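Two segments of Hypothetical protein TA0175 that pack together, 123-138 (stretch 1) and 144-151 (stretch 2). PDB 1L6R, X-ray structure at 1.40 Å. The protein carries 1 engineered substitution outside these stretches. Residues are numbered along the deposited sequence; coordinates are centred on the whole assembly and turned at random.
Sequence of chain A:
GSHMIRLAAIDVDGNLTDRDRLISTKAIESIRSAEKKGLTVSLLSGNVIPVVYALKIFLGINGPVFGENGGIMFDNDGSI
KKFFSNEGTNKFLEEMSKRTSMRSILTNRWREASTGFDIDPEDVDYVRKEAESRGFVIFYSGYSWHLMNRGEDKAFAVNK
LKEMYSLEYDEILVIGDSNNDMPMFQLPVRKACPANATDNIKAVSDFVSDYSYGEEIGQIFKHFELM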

ATOM      1  N   ASP A 123     -11.028  14.680 -20.005  1.00 17.25           N
ATOM      2  CA  ASP A 123     -11.956  13.722 -19.406  1.00 16.48           C
ATOM      3  C   ASP A 123     -11.386  12.942 -18.231  1.00 15.68           C
ATOM      4  O   ASP A 123     -12.096  12.166 -17.602  1.00 16.61           O
ATOM      5  CB  ASP A 123     -12.453  12.712 -20.451  1.00 17.07           C
ATOM      6  CG  ASP A 123     -13.349  13.341 -21.497  1.00 17.74           C
ATOM      7  OD1 ASP A 123     -14.057  14.317 -21.158  1.00 21.44           O
ATOM      8  OD2 ASP A 123     -13.360  12.859 -22.648  1.00 17.71           O
ATOM      9  N   VAL A 124     -10.110  13.157 -17.920  1.00 15.38           N
ATOM     10  CA  VAL A 124      -9.465  12.419 -16.837  1.00 14.86           C
ATOM     11  C   VAL A 124     -10.120  12.547 -15.465  1.00 15.30           C
ATOM     12  O   VAL A 124     -10.375  11.541 -14.794  1.00 16.04           O
ATOM     13  CB  VAL A 124      -7.960  12.806 -16.704  1.00 14.07           C
ATOM     14  CG1 VAL A 124      -7.368  12.197 -15.444  1.00 14.96           C
ATOM     15  CG2 VAL A 124      -7.188  12.306 -17.919  1.00 13.61           C
ATOM     16  N   ASP A 125     -10.404  13.773 -15.038  1.00 16.82           N
ATOM     17  CA  ASP A 125     -10.989  13.964 -13.717  1.00 17.18           C
ATOM     18  C   ASP A 125     -12.341  13.278 -13.572  1.00 16.34           C
ATOM     19  O   ASP A 125     -12.609  12.619 -12.566  1.00 18.94           O
ATOM     20  CB  ASP A 125     -11.117  15.457 -13.387  1.00 19.72           C
ATOM     21  CG  ASP A 125      -9.769  16.142 -13.245  1.00 21.45           C
ATOM     22  OD1 ASP A 125      -8.761  15.443 -13.002  1.00 22.04           O
ATOM     23  OD2 ASP A 125      -9.715  17.386 -13.360  1.00 22.92           O
ATOM     24  N   TYR A 126     -13.188  13.414 -14.580  1.00 17.38           N
ATOM     25  CA  TYR A 126     -14.500  12.785 -14.513  1.00 17.46           C
ATOM     26  C   TYR A 126     -14.404  11.260 -14.484  1.00 17.63           C
ATOM     27  O   TYR A 126     -15.048  10.598 -13.663  1.00 18.27           O
ATOM     28  CB  TYR A 126     -15.355  13.205 -15.701  1.00 18.57           C
ATOM     29  CG  TYR A 126     -16.680  12.485 -15.741  1.00 20.50           C
ATOM     30  CD1 TYR A 126     -17.673  12.762 -14.801  1.00 22.16           C
ATOM     31  CD2 TYR A 126     -16.936  11.515 -16.707  1.00 21.48           C
ATOM     32  CE1 TYR A 126     -18.891  12.089 -14.823  1.00 23.45           C
ATOM     33  CE2 TYR A 126     -18.152  10.834 -16.740  1.00 23.25           C
ATOM     34  CZ  TYR A 126     -19.123  11.128 -15.793  1.00 24.58           C
ATOM     35  OH  TYR A 126     -20.328  10.465 -15.822  1.00 28.44           O
ATOM     36  N   VAL A 127     -13.609  10.700 -15.389  1.00 15.91           N
ATOM     37  CA  VAL A 127     -13.475   9.254 -15.438  1.00 15.90           C
ATOM     38  C   VAL A 127     -12.839   8.699 -14.166  1.00 15.35           C
ATOM     39  O   VAL A 127     -13.222   7.621 -13.703  1.00 15.13           O
ATOM     40  CB  VAL A 127     -12.688   8.816 -16.686  1.00 15.16           C
ATOM     41  CG1 VAL A 127     -12.357   7.335 -16.598  1.00 15.73           C
ATOM     42  CG2 VAL A 127     -13.518   9.087 -17.943  1.00 16.70           C
ATOM     43  N   ARG A 128     -11.892   9.424 -13.579  1.00 15.06           N
ATOM     44  CA  ARG A 128     -11.285   8.941 -12.348  1.00 14.49           C
ATOM     45  C   ARG A 128     -12.346   8.873 -11.249  1.00 16.22           C
ATOM     46  O   ARG A 128     -12.409   7.905 -10.498  1.00 15.82           O
ATOM     47  CB  ARG A 128     -10.122   9.838 -11.903  1.00 15.61           C
ATOM     48  CG  ARG A 128      -9.585   9.452 -10.522  1.00 17.93           C
ATOM     49  CD  ARG A 128      -8.273  10.134 -10.183  1.00 18.02           C
ATOM     50  NE  ARG A 128      -7.143   9.505 -10.864  1.00 21.58           N
ATOM     51  CZ  ARG A 128      -6.263  10.161 -11.611  1.00 21.31           C
ATOM     52  NH1 ARG A 128      -6.383  11.470 -11.782  1.00 25.15           N
ATOM     53  NH2 ARG A 128      -5.253   9.513 -12.176  1.00 23.29           N
ATOM     54  N   LYS A 129     -13.184   9.905 -11.164  1.00 17.09           N
ATOM     55  CA  LYS A 129     -14.237   9.929 -10.156  1.00 19.67           C
ATOM     56  C   LYS A 129     -15.174   8.741 -10.357  1.00 17.48           C
ATOM     57  O   LYS A 129     -15.515   8.040  -9.405  1.00 19.36           O
ATOM     58  CB  LYS A 129     -15.027  11.240 -10.241  1.00 22.08           C
ATOM     59  CG  LYS A 129     -14.263  12.469  -9.760  0.71 26.95           C
ATOM     60  CD  LYS A 129     -15.127  13.720  -9.864  0.70 31.01           C
ATOM     61  CE  LYS A 129     -14.389  14.954  -9.368  0.69 33.22           C
ATOM     62  NZ  LYS A 129     -15.241  16.174  -9.436  0.60 35.78           N
ATOM     63  N   GLU A 130     -15.584   8.515 -11.599  1.00 17.83           N
ATOM     64  CA  GLU A 130     -16.472   7.397 -11.907  1.00 17.39           C
ATOM     65  C   GLU A 130     -15.796   6.061 -11.604  1.00 17.16           C
ATOM     66  O   GLU A 130     -16.411   5.151 -11.046  1.00 17.93           O
ATOM     67  CB  GLU A 130     -16.890   7.441 -13.376  1.00 21.04           C
ATOM     68  CG  GLU A 130     -17.862   8.560 -13.706  1.00 25.02           C
ATOM     69  CD  GLU A 130     -19.098   8.519 -12.828  1.00 28.33           C
ATOM     70  OE1 GLU A 130     -19.057   9.077 -11.711  1.00 31.84           O
ATOM     71  OE2 GLU A 130     -20.106   7.914 -13.249  1.00 31.70           O
ATOM     72  N   ALA A 131     -14.520   5.947 -11.954  1.00 14.95           N
ATOM     73  CA  ALA A 131     -13.794   4.708 -11.706  1.00 14.49           C
ATOM     74  C   ALA A 131     -13.682   4.396 -10.220  1.00 14.57           C
ATOM     75  O   ALA A 131     -13.939   3.267  -9.788  1.00 15.21           O
ATOM     76  CB  ALA A 131     -12.396   4.792 -12.334  1.00 14.00           C
ATOM     77  N   GLU A 132     -13.318   5.395  -9.426  1.00 14.58           N
ATOM     78  CA  GLU A 132     -13.168   5.163  -8.002  1.00 16.07           C
ATOM     79  C   GLU A 132     -14.505   4.831  -7.346  1.00 16.55           C
ATOM     80  O   GLU A 132     -14.549   4.088  -6.366  1.00 17.59           O
ATOM     81  CB  GLU A 132     -12.491   6.371  -7.343  1.00 15.53           C
ATOM     82  CG  GLU A 132     -11.142   6.688  -7.988  1.00 17.00           C
ATOM     83  CD  GLU A 132     -10.261   7.591  -7.153  1.00 18.97           C
ATOM     84  OE1 GLU A 132     -10.798   8.368  -6.341  1.00 19.48           O
ATOM     85  OE2 GLU A 132      -9.022   7.532  -7.318  1.00 18.51           O
ATOM     86  N   SER A 133     -15.597   5.342  -7.906  1.00 17.41           N
ATOM     87  CA  SER A 133     -16.918   5.057  -7.344  1.00 18.85           C
ATOM     88  C   SER A 133     -17.297   3.602  -7.611  1.00 18.67           C
ATOM     89  O   SER A 133     -18.252   3.075  -7.032  1.00 18.96           O
ATOM     90  CB  SER A 133     -17.977   5.982  -7.950  1.00 19.67           C
ATOM     91  OG  SER A 133     -18.284   5.618  -9.283  1.00 24.73           O
ATOM     92  N   ARG A 134     -16.541   2.949  -8.486  1.00 18.28           N
ATOM     93  CA  ARG A 134     -16.798   1.558  -8.835  1.00 18.14           C
ATOM     94  C   ARG A 134     -15.739   0.603  -8.281  1.00 16.48           C
ATOM     95  O   ARG A 134     -15.714  -0.575  -8.631  1.00 18.01           O
ATOM     96  CB  ARG A 134     -16.873   1.417 -10.357  1.00 21.29           C
ATOM     97  CG  ARG A 134     -18.036   2.168 -10.994  0.95 26.15           C
ATOM     98  CD  ARG A 134     -19.364   1.594 -10.534  0.84 31.93           C
ATOM     99  NE  ARG A 134     -19.381   0.138 -10.655  0.48 36.80           N
ATOM    100  CZ  ARG A 134     -19.228  -0.522 -11.798  0.36 39.54           C
ATOM    101  NH1 ARG A 134     -19.046   0.141 -12.935  0.64 41.75           N
ATOM    102  NH2 ARG A 134     -19.246  -1.848 -11.804  0.76 41.30           N
ATOM    103  N   GLY A 135     -14.851   1.114  -7.431  1.00 14.97           N
ATOM    104  CA  GLY A 135     -13.822   0.263  -6.856  1.00 13.94           C
ATOM    105  C   GLY A 135     -12.561   0.115  -7.690  1.00 12.87           C
ATOM    106  O   GLY A 135     -11.750  -0.782  -7.434  1.00 14.04           O
ATOM    107  N   PHE A 136     -12.398   0.988  -8.679  1.00 13.33           N
ATOM    108  CA  PHE A 136     -11.224   0.950  -9.552  1.00 11.91           C
ATOM    109  C   PHE A 136     -10.384   2.208  -9.359  1.00 12.95           C
ATOM    110  O   PHE A 136     -10.776   3.140  -8.660  1.00 13.53           O
ATOM    111  CB  PHE A 136     -11.636   0.891 -11.032  1.00 12.28           C
ATOM    112  CG  PHE A 136     -12.654  -0.172 -11.354  1.00 13.02           C
ATOM    113  CD1 PHE A 136     -12.484  -1.477 -10.923  1.00 13.79           C
ATOM    114  CD2 PHE A 136     -13.776   0.138 -12.116  1.00 13.92           C
ATOM    115  CE1 PHE A 136     -13.421  -2.463 -11.243  1.00 13.19           C
ATOM    116  CE2 PHE A 136     -14.715  -0.843 -12.439  1.00 15.15           C
ATOM    117  CZ  PHE A 136     -14.533  -2.142 -12.001  1.00 13.44           C
ATOM    118  N   VAL A 137      -9.206   2.215  -9.973  1.00 12.28           N
ATOM    119  CA  VAL A 137      -8.343   3.390  -9.962  1.00 12.20           C
ATOM    120  C   VAL A 137      -7.757   3.516 -11.359  1.00 11.67           C
ATOM    121  O   VAL A 137      -7.749   2.547 -12.132  1.00 11.67           O
ATOM    122  CB  VAL A 137      -7.172   3.296  -8.938  1.00 11.66           C
ATOM    123  CG1 VAL A 137      -7.722   3.183  -7.515  1.00 13.72           C
ATOM    124  CG2 VAL A 137      -6.277   2.114  -9.258  1.00 13.70           C
ATOM    125  N   ILE A 138      -7.304   4.717 -11.708  1.00 11.69           N
ATOM    126  CA  ILE A 138      -6.676   4.912 -13.009  1.00 11.23           C
ATOM    127  C   ILE A 138      -5.370   5.684 -12.845  1.00 10.71           C
ATOM    128  O   ILE A 138      -5.233   6.520 -11.951  1.00 12.39           O
ATOM    129  CB  ILE A 138      -7.570   5.687 -14.052  1.00 10.53           C
ATOM    130  CG1 ILE A 138      -7.786   7.151 -13.638  1.00 11.26           C
ATOM    131  CG2 ILE A 138      -8.890   4.955 -14.269  1.00 11.82           C
ATOM    132  CD1 ILE A 138      -8.401   7.990 -14.758  1.00 13.13           C
ATOM    133  N   SER A 144       0.124   3.552 -21.952  1.00  9.83           N
ATOM    134  CA  SER A 144      -1.277   3.936 -21.831  1.00 10.08           C
ATOM    135  C   SER A 144      -1.709   4.164 -20.407  1.00 10.14           C
ATOM    136  O   SER A 144      -0.927   4.029 -19.461  1.00  9.89           O
ATOM    137  CB  SER A 144      -2.143   2.786 -22.375  1.00 11.37           C
ATOM    138  OG  SER A 144      -2.125   1.673 -21.465  1.00 10.91           O
ATOM    139  N   TRP A 145      -2.988   4.510 -20.278  1.00 10.49           N
ATOM    140  CA  TRP A 145      -3.610   4.609 -18.975  1.00  9.96           C
ATOM    141  C   TRP A 145      -4.011   3.173 -18.638  1.00  9.88           C
ATOM    142  O   TRP A 145      -4.095   2.299 -19.522  1.00  9.95           O
ATOM    143  CB  TRP A 145      -4.873   5.465 -19.011  1.00  9.79           C
ATOM    144  CG  TRP A 145      -4.593   6.910 -19.119  1.00 10.24           C
ATOM    145  CD1 TRP A 145      -4.310   7.609 -20.257  1.00 11.72           C
ATOM    146  CD2 TRP A 145      -4.557   7.852 -18.042  1.00 10.82           C
ATOM    147  NE1 TRP A 145      -4.106   8.935 -19.952  1.00 11.27           N
ATOM    148  CE2 TRP A 145      -4.251   9.112 -18.604  1.00 11.12           C
ATOM    149  CE3 TRP A 145      -4.753   7.755 -16.657  1.00 10.72           C
ATOM    150  CZ2 TRP A 145      -4.136  10.276 -17.827  1.00 12.27           C
ATOM    151  CZ3 TRP A 145      -4.637   8.918 -15.882  1.00 11.38           C
ATOM    152  CH2 TRP A 145      -4.332  10.159 -16.477  1.00 12.12           C
ATOM    153  N   HIS A 146      -4.279   2.956 -17.359  1.00  9.62           N
ATOM    154  CA  HIS A 146      -4.655   1.656 -16.849  1.00  9.68           C
ATOM    155  C   HIS A 146      -5.807   1.813 -15.894  1.00 11.13           C
ATOM    156  O   HIS A 146      -5.769   2.676 -15.023  1.00 11.52           O
ATOM    157  CB  HIS A 146      -3.477   1.034 -16.105  1.00  9.93           C
ATOM    158  CG  HIS A 146      -2.312   0.752 -16.989  1.00  9.69           C
ATOM    159  ND1 HIS A 146      -1.338   1.683 -17.284  1.00 12.53           N
ATOM    160  CD2 HIS A 146      -2.025  -0.346 -17.722  1.00  7.53           C
ATOM    161  CE1 HIS A 146      -0.502   1.164 -18.169  1.00  7.14           C
ATOM    162  NE2 HIS A 146      -0.896  -0.065 -18.447  1.00 12.43           N
ATOM    163  N   LEU A 147      -6.835   0.991 -16.094  1.00 10.31           N
ATOM    164  CA  LEU A 147      -8.006   0.958 -15.225  1.00 10.91           C
ATOM    165  C   LEU A 147      -7.795  -0.338 -14.450  1.00 10.92           C
ATOM    166  O   LEU A 147      -7.926  -1.443 -14.993  1.00 11.11           O
ATOM    167  CB  LEU A 147      -9.289   0.900 -16.048  1.00 12.82           C
ATOM    168  CG  LEU A 147     -10.581   0.749 -15.237  1.00 11.09           C
ATOM    169  CD1 LEU A 147     -10.821   1.974 -14.355  1.00 12.44           C
ATOM    170  CD2 LEU A 147     -11.747   0.537 -16.200  1.00 13.55           C
ATOM    171  N   MET A 148      -7.460  -0.174 -13.176  1.00 11.30           N
ATOM    172  CA  MET A 148      -7.126  -1.277 -12.297  1.00 10.87           C
ATOM    173  C   MET A 148      -8.104  -1.465 -11.162  1.00 12.21           C
ATOM    174  O   MET A 148      -8.782  -0.523 -10.748  1.00 13.15           O
ATOM    175  CB  MET A 148      -5.759  -1.017 -11.654  1.00 10.85           C
ATOM    176  CG  MET A 148      -4.653  -0.597 -12.599  1.00 11.78           C
ATOM    177  SD  MET A 148      -4.291  -1.849 -13.829  1.00 11.91           S
ATOM    178  CE  MET A 148      -4.050  -3.274 -12.771  1.00 12.89           C
ATOM    179  N   ASN A 149      -8.145  -2.687 -10.644  1.00 13.00           N
ATOM    180  CA  ASN A 149      -8.956  -2.987  -9.477  1.00 12.50           C
ATOM    181  C   ASN A 149      -8.152  -2.401  -8.300  1.00 12.71           C
ATOM    182  O   ASN A 149      -6.912  -2.428  -8.312  1.00 14.17           O
ATOM    183  CB  ASN A 149      -9.092  -4.505  -9.326  1.00 13.89           C
ATOM    184  CG  ASN A 149      -9.993  -5.117 -10.392  1.00 14.48           C
ATOM    185  OD1 ASN A 149     -11.216  -4.975 -10.335  1.00 17.86           O
ATOM    186  ND2 ASN A 149      -9.393  -5.787 -11.373  1.00 15.65           N
ATOM    187  N   ARG A 150      -8.828  -1.850  -7.298  1.00 13.89           N
ATOM    188  CA  ARG A 150      -8.117  -1.282  -6.151  1.00 13.91           C
ATOM    189  C   ARG A 150      -7.237  -2.359  -5.509  1.00 14.21           C
ATOM    190  O   ARG A 150      -7.707  -3.459  -5.218  1.00 15.95           O
ATOM    191  CB  ARG A 150      -9.123  -0.755  -5.117  1.00 15.58           C
ATOM    192  CG  ARG A 150      -8.514  -0.311  -3.786  1.00 16.77           C
ATOM    193  CD  ARG A 150      -7.757   1.003  -3.871  1.00 18.23           C
ATOM    194  NE  ARG A 150      -8.631   2.125  -4.201  1.00 18.80           N
ATOM    195  CZ  ARG A 150      -8.323   3.402  -3.986  1.00 18.66           C
ATOM    196  NH1 ARG A 150      -7.165   3.730  -3.433  1.00 19.17           N
ATOM    197  NH2 ARG A 150      -9.176   4.354  -4.341  1.00 19.09           N
ATOM    198  N   GLY A 151      -5.961  -2.043  -5.305  1.00 13.49           N
ATOM    199  CA  GLY A 151      -5.044  -2.992  -4.697  1.00 14.47           C
ATOM    200  C   GLY A 151      -4.252  -3.844  -5.677  1.00 12.75           C
ATOM    201  O   GLY A 151      -3.383  -4.620  -5.272  1.00 13.47           O
TER
HETATM  202  O   HOH W   1      -7.862   6.890  -4.800  1.00 31.57           O
HETATM  203  O   HOH W   2     -10.869   2.615  -5.867  1.00 22.57           O

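Stretch 1 runs as a helix, turns at Glu132 to Gly135, and returns as a short strand. That strand pairs antiparallel with the strand of stretch 2, and the helix packs beside it.

Ser144 lies out of reach of stretch 1. The Trp145 indole meets Val124 and Arg128 of the helix and Ile138 of the strand. Val124 CG2 meets Trp145 CZ2 at 3.7 Å, and Ile138 CD1 lies 4.0 Å from Trp145 CZ3. Arg128 NH2 sits at the ring edge, 3.8 Å from Trp145 CZ3, while donating a hydrogen bond to Ile138 O (3.0 Å).

His146 contributes backbone: its O receives a CA-H...O contact from Ile138 CA (3.1 Å).

Leu147 fills the space between strand and helix. Its methyl CD1 packs against carbon atoms, 3.6 Å from Phe136 CB, 3.6 Å from Ile138 CG2 and 3.8 Å from Ala131 CB, shielding them from water.

Met148 pairs with Val137 through two hydrogen bonds, Val137 N to Met148 O and Met148 N to Val137 O, both 2.9 Å. The ring-edge hydrogens of Phe136 are slightly positive, which suits the carbonyl oxygen Asn149 OD1, 3.5 Å from Phe136 CE1.

Arg150 N extends the ladder by donating to Gly135 O (3.1 Å). Val137 CG1 packs over one face of its guanidinium, 3.6 Å from Arg150 CZ. Water 1 bridges Arg150 NH2 and Glu132 OE2; water 2 bridges Arg150 NE and Phe136 O.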